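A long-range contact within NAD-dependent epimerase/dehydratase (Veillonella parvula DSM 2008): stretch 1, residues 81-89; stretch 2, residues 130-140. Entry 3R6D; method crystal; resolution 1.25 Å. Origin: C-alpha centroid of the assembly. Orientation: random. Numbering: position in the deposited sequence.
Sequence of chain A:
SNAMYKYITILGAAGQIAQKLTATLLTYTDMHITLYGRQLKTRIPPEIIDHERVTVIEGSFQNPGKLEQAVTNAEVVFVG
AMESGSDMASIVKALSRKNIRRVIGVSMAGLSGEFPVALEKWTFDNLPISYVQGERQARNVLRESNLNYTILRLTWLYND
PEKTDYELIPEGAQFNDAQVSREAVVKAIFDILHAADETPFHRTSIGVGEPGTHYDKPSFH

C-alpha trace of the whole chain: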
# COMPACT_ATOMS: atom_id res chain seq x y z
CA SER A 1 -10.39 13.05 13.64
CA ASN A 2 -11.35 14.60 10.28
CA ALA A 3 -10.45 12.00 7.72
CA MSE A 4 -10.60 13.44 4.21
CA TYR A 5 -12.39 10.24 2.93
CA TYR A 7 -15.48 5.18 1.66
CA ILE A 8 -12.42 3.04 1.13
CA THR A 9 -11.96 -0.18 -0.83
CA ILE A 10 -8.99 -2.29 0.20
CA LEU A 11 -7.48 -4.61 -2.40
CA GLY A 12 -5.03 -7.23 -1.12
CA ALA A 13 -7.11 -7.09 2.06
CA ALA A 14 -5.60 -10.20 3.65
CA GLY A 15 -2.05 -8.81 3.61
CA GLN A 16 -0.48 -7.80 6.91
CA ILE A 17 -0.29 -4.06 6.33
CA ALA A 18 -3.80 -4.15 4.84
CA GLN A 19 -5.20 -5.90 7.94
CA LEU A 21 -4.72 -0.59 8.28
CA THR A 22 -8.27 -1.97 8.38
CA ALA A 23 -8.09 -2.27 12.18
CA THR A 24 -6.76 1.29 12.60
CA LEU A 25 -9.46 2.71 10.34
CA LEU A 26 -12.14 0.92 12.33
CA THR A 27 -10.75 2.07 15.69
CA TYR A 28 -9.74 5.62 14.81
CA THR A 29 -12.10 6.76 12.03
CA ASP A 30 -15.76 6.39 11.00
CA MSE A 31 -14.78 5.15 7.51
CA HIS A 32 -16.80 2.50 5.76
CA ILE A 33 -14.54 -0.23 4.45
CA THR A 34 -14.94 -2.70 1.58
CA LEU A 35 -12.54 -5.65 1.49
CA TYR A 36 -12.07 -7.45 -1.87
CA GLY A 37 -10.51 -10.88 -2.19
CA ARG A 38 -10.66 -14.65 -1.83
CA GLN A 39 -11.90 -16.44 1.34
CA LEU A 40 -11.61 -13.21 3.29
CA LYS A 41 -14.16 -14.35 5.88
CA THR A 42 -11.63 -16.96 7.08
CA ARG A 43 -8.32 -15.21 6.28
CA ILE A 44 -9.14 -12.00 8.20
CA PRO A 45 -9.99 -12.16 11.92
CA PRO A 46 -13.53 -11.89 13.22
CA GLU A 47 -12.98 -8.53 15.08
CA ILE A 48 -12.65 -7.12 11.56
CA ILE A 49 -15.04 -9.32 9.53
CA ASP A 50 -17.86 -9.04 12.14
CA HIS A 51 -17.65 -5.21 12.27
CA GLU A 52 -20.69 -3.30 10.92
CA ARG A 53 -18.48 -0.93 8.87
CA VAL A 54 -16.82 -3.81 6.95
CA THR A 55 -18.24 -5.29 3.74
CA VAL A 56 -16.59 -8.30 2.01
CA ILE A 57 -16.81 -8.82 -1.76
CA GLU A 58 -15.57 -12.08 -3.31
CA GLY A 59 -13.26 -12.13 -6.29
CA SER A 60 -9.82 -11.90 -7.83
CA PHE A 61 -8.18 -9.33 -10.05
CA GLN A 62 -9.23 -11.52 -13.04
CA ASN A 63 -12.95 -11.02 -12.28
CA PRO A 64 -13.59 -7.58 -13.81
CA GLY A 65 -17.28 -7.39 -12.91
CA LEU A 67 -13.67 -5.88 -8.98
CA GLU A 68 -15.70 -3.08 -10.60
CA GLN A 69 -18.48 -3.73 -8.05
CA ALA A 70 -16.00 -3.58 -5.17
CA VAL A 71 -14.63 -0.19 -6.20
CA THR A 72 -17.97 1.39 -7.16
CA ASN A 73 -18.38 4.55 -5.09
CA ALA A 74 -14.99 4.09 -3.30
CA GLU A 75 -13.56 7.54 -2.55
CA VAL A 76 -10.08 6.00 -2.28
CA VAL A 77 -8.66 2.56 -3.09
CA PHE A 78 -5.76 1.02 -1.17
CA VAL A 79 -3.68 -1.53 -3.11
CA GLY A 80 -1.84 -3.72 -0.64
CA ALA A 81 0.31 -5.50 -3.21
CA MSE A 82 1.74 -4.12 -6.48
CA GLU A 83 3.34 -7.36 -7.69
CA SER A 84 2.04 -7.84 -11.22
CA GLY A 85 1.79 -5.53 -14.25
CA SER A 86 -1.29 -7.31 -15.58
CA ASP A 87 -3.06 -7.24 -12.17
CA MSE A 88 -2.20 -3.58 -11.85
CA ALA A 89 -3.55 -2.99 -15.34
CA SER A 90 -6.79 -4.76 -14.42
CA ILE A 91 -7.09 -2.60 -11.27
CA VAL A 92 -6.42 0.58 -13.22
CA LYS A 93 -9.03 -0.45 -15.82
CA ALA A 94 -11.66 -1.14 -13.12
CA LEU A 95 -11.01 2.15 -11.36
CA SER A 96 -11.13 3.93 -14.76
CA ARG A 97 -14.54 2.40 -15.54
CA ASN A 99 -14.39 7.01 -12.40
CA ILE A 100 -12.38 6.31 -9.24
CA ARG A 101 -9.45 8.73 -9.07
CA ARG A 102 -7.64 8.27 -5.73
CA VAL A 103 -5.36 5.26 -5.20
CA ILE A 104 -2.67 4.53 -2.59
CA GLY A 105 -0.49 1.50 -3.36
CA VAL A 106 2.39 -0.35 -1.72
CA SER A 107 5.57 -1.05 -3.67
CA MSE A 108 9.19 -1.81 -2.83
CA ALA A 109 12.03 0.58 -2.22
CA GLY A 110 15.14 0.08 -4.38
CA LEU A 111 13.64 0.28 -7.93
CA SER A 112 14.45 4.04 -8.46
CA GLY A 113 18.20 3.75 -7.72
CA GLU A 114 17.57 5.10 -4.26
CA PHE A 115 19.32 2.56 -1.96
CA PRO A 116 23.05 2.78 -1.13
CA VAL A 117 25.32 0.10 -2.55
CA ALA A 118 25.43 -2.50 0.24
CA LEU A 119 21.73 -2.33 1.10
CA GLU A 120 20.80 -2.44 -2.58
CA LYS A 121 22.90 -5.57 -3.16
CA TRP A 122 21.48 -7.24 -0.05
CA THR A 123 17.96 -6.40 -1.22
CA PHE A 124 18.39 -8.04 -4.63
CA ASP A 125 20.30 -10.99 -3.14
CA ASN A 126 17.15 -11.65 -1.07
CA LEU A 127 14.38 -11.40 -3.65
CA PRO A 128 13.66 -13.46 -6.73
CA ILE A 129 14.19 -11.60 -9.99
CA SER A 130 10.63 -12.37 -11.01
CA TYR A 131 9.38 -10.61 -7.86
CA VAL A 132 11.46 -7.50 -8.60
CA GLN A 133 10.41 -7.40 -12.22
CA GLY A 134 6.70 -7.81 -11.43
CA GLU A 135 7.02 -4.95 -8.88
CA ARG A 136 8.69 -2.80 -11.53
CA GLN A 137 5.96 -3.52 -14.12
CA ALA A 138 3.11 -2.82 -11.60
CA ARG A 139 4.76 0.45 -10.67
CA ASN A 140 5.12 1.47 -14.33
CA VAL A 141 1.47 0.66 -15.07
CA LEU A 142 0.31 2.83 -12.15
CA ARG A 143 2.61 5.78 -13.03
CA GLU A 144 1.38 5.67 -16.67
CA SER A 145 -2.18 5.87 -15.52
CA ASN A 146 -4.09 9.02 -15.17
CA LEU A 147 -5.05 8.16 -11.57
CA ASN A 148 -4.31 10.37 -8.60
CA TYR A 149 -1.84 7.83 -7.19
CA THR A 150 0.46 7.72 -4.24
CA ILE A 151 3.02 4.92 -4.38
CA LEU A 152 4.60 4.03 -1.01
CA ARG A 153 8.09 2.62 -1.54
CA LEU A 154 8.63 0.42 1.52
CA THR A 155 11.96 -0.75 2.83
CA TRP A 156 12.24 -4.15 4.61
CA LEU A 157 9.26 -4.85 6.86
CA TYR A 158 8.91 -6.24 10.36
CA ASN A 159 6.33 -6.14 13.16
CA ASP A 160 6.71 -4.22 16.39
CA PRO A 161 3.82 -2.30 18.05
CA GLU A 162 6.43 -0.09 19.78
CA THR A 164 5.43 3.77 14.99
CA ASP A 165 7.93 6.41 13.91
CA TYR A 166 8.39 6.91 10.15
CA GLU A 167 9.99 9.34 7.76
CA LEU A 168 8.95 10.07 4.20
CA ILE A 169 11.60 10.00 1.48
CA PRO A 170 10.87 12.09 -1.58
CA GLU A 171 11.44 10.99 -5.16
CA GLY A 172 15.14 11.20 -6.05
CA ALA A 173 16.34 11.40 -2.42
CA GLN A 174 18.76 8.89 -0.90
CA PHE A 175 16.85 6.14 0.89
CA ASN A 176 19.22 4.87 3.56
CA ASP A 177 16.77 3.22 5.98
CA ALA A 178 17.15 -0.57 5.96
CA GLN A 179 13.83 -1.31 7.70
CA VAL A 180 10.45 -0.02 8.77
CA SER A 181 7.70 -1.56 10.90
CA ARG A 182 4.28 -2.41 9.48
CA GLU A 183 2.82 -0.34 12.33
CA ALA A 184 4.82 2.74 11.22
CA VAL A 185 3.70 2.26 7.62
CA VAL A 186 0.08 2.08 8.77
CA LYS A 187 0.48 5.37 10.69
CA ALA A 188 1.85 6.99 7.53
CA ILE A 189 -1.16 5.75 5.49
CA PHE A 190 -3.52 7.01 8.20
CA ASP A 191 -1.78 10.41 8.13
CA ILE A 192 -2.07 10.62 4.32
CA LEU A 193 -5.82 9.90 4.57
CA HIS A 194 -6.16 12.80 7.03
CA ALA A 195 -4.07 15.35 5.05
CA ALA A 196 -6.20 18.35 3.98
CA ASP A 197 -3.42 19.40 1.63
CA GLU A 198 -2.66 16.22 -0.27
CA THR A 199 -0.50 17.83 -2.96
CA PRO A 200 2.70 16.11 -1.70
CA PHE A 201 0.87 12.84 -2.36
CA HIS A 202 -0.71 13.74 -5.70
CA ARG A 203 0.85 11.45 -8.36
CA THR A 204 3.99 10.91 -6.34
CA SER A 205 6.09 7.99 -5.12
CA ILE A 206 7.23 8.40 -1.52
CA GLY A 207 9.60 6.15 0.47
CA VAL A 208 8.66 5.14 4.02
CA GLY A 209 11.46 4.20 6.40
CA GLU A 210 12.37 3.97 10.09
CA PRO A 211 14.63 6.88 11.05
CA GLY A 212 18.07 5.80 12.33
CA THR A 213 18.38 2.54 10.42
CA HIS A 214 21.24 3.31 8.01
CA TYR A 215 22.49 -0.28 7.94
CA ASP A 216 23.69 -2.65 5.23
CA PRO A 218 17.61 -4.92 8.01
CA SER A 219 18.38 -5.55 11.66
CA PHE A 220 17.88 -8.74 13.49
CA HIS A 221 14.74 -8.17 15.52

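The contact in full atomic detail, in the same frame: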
# COMPACT_ATOMS: atom_id res chain seq x y z
N ALA A 81 -0.79 -4.88 -2.48
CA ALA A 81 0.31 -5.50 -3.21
C ALA A 81 0.32 -5.05 -4.67
O ALA A 81 -0.70 -5.06 -5.37
CB ALA A 81 0.20 -7.03 -3.09
N MSE A 82 1.50 -4.60 -5.10
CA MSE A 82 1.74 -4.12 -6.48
C MSE A 82 2.81 -5.04 -7.07
O MSE A 82 3.98 -4.65 -7.24
CB MSE A 82 2.21 -2.66 -6.49
CG MSE A 82 1.12 -1.71 -6.04
SE MSE A 82 1.75 0.15 -6.02
CE MSE A 82 2.42 0.26 -7.85
N GLU A 83 2.40 -6.28 -7.35
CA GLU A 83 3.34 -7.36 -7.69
C GLU A 83 3.34 -7.78 -9.14
O GLU A 83 4.28 -8.45 -9.60
CB GLU A 83 3.03 -8.59 -6.84
CG GLU A 83 3.46 -8.44 -5.39
CD GLU A 83 2.86 -9.54 -4.52
OE1 GLU A 83 2.18 -10.43 -5.06
OE2 GLU A 83 3.12 -9.51 -3.31
N SER A 84 2.29 -7.40 -9.86
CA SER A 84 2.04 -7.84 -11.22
C SER A 84 1.61 -6.69 -12.13
O SER A 84 0.65 -6.00 -11.80
CB SER A 84 0.93 -8.95 -11.20
OG SER A 84 0.24 -9.03 -12.42
N GLY A 85 2.24 -6.54 -13.29
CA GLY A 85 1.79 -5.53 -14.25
C GLY A 85 0.36 -5.77 -14.74
O GLY A 85 -0.44 -4.83 -14.88
N SER A 86 0.05 -7.02 -15.07
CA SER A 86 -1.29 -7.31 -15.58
C SER A 86 -2.37 -7.12 -14.50
O SER A 86 -3.43 -6.61 -14.82
CB SER A 86 -1.35 -8.69 -16.21
OG SER A 86 -1.00 -9.63 -15.24
N ASP A 87 -2.09 -7.52 -13.26
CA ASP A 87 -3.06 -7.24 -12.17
C ASP A 87 -3.21 -5.75 -11.96
O ASP A 87 -4.30 -5.25 -11.79
CB ASP A 87 -2.71 -7.92 -10.86
CG ASP A 87 -2.93 -9.42 -10.90
OD1 ASP A 87 -3.56 -9.93 -11.86
OD2 ASP A 87 -2.48 -10.08 -9.95
N MSE A 88 -2.11 -5.02 -12.00
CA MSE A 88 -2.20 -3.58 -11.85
C MSE A 88 -2.99 -2.98 -13.00
O MSE A 88 -3.79 -2.08 -12.79
CB MSE A 88 -0.80 -2.97 -11.80
CG MSE A 88 -0.70 -1.54 -11.28
SE MSE A 88 -1.07 -1.31 -9.35
CE MSE A 88 -2.49 -0.53 -10.00
N ALA A 89 -2.79 -3.50 -14.21
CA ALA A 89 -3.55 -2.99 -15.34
C ALA A 89 -5.04 -3.26 -15.17
O ALA A 89 -5.88 -2.41 -15.51
CB ALA A 89 -3.03 -3.59 -16.67
N SER A 130 12.00 -12.47 -10.54
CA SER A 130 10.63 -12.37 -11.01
C SER A 130 9.83 -11.41 -10.12
O SER A 130 8.92 -10.72 -10.61
CB SER A 130 9.98 -13.75 -11.09
OG SER A 130 9.80 -14.29 -9.79
N TYR A 131 10.10 -11.45 -8.81
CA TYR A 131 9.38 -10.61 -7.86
C TYR A 131 9.70 -9.13 -8.11
O TYR A 131 8.79 -8.28 -8.18
CB TYR A 131 9.72 -10.98 -6.42
CG TYR A 131 8.96 -10.13 -5.41
CD1 TYR A 131 7.65 -10.45 -5.04
CD2 TYR A 131 9.53 -8.98 -4.86
CE1 TYR A 131 6.95 -9.67 -4.15
CE2 TYR A 131 8.82 -8.20 -3.94
CZ TYR A 131 7.53 -8.57 -3.60
OH TYR A 131 6.81 -7.82 -2.70
N VAL A 132 10.99 -8.85 -8.29
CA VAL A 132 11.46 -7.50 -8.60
C VAL A 132 10.84 -7.00 -9.89
O VAL A 132 10.38 -5.87 -9.98
CB VAL A 132 12.98 -7.45 -8.71
CG1 VAL A 132 13.46 -6.06 -9.11
CG2 VAL A 132 13.57 -7.87 -7.40
N GLN A 133 10.89 -7.83 -10.92
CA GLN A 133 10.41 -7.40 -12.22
C GLN A 133 8.91 -7.15 -12.24
O GLN A 133 8.45 -6.21 -12.88
CB GLN A 133 10.86 -8.38 -13.30
CG GLN A 133 12.39 -8.34 -13.32
CD GLN A 133 13.04 -9.05 -14.48
OE1 GLN A 133 12.49 -9.99 -15.05
NE2 GLN A 133 14.24 -8.61 -14.82
N GLY A 134 8.14 -8.00 -11.55
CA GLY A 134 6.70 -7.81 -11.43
C GLY A 134 6.41 -6.50 -10.66
O GLY A 134 5.52 -5.73 -11.06
N GLU A 135 7.18 -6.24 -9.59
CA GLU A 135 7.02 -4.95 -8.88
C GLU A 135 7.31 -3.76 -9.80
O GLU A 135 6.58 -2.76 -9.81
CB GLU A 135 7.90 -4.90 -7.63
CG GLU A 135 7.38 -5.78 -6.49
CD GLU A 135 6.46 -5.09 -5.51
OE1 GLU A 135 6.55 -3.85 -5.31
OE2 GLU A 135 5.65 -5.83 -4.91
N ARG A 136 8.38 -3.87 -10.60
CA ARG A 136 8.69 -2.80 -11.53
C ARG A 136 7.54 -2.56 -12.55
O ARG A 136 7.16 -1.42 -12.82
CB ARG A 136 10.01 -3.10 -12.26
CG ARG A 136 10.48 -1.98 -13.10
CD ARG A 136 11.83 -2.29 -13.71
NE ARG A 136 12.89 -2.24 -12.72
CZ ARG A 136 13.63 -3.27 -12.31
NH1 ARG A 136 13.42 -4.49 -12.83
NH2 ARG A 136 14.59 -3.08 -11.41
N GLN A 137 7.01 -3.65 -13.12
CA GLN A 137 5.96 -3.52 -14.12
C GLN A 137 4.68 -2.94 -13.51
O GLN A 137 4.06 -2.08 -14.13
CB GLN A 137 5.68 -4.87 -14.80
CG GLN A 137 6.83 -5.25 -15.78
CD GLN A 137 6.57 -6.51 -16.61
OE1 GLN A 137 6.04 -7.48 -16.10
NE2 GLN A 137 6.99 -6.49 -17.91
N ALA A 138 4.29 -3.38 -12.30
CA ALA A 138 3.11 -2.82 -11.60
C ALA A 138 3.26 -1.33 -11.32
O ALA A 138 2.33 -0.54 -11.58
CB ALA A 138 2.87 -3.57 -10.32
N ARG A 139 4.46 -0.95 -10.88
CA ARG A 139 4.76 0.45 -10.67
C ARG A 139 4.62 1.27 -11.95
O ARG A 139 3.96 2.31 -11.97
CB ARG A 139 6.17 0.61 -10.12
CG ARG A 139 6.56 2.08 -10.12
CD ARG A 139 8.02 2.24 -10.14
NE ARG A 139 8.60 1.90 -11.43
CZ ARG A 139 9.90 1.81 -11.61
NH1 ARG A 139 10.73 2.02 -10.58
NH2 ARG A 139 10.38 1.54 -12.81
N ASN A 140 5.21 0.77 -13.05
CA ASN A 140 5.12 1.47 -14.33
C ASN A 140 3.68 1.63 -14.79
O ASN A 140 3.31 2.71 -15.23
CB ASN A 140 5.92 0.74 -15.42
CG ASN A 140 7.42 0.78 -15.15
OD1 ASN A 140 7.89 1.55 -14.31
ND2 ASN A 140 8.17 -0.05 -15.88
O HOH W 1 5.17 -2.07 -7.59
O HOH W 2 3.83 -4.62 -3.33
O HOH W 3 6.16 -9.22 -7.81
O HOH W 4 4.34 -7.77 -1.92
O HOH W 5 4.32 -8.40 -14.11

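No direct hydrogen bond joins these two stretches; the contact rests on close backbone packing, side-chain packing around Ala-138 and bridging waters. The loop 81-84 and the start of helix 85-89 lie along helix 130-140, the two helix axes approaching to 7.8 Å and running 26° from parallel.

Small residues make that closeness possible. Gly-85 CA and Ala-138 CA are 4.0 Å apart. At Gly-134, Glu-83 O sits 3.1 Å from CA, in a CA-H...O contact, and an ideal CB built on Gly-134 would fall only 2.2 Å from Glu-83 O, a clash. A CB on Gly-85 would likewise come tight against Gln-137 CB, at 3.1 Å. Ala-138, by contrast, points its methyl toward the other stretch, where its CB meets Met-82 CB in the loop and Met-88 CB in the helix, each at 4.0 Å, and Met-82 O at 3.4 Å.

The two selenomethionines use their length differently. Met-82 leaves the backbone sideways, and its m, t, p conformation brings the terminal methyl back to the helix, with CE 3.7 Å from Arg-139 CA. Met-88 starts toward the helix, and chi1 t puts CG 3.2 Å from Ala-138 O; beyond it, with chi2 p and chi3 between wells at -110°, the end leads away. Arg-139 itself points away, and its NE and NH2 both donate to Asn-140 OD1, at 3.0 and 2.9 Å.

Glu-135 has chi1 m but chi2 between wells at -92°. Its end comes nearer the loop, placing OE2 3.1 Å from Met-82 O. Both are acceptors, so this approach is no hydrogen bond; water 2 supplies a polar link instead, accepting from Met-82 N and donating to Glu-135 OE2. Water 1 lies 2.9 Å from Met-82 O and 2.7 Å from Glu-135 O, and can donate to either, though other acceptors compete for its protons.

Glu-83 points away at CB, yet with chi1 m its CG still lies 3.9 Å from Tyr-131 CE1, oblique to the ring. Tyr-131 leaves its backbone sideways, and with chi1 t its end comes nearer the loop; water 4 lies between its OH and Glu-83 OE2, at 2.6 and 2.5 Å. Water 3 donates to Glu-83 O and Tyr-131 O, while water 5 joins Gly-85 N to Gln-137 OE1.

Ser-84 turns its side chain away from the partner helix and caps its own: with chi1 t, OG accepts from Asp-87 N at 2.9 Å. The rule is economical: glycine where backbones nearly touch, alanine in the gap, and water bridging polar groups that make no direct bond.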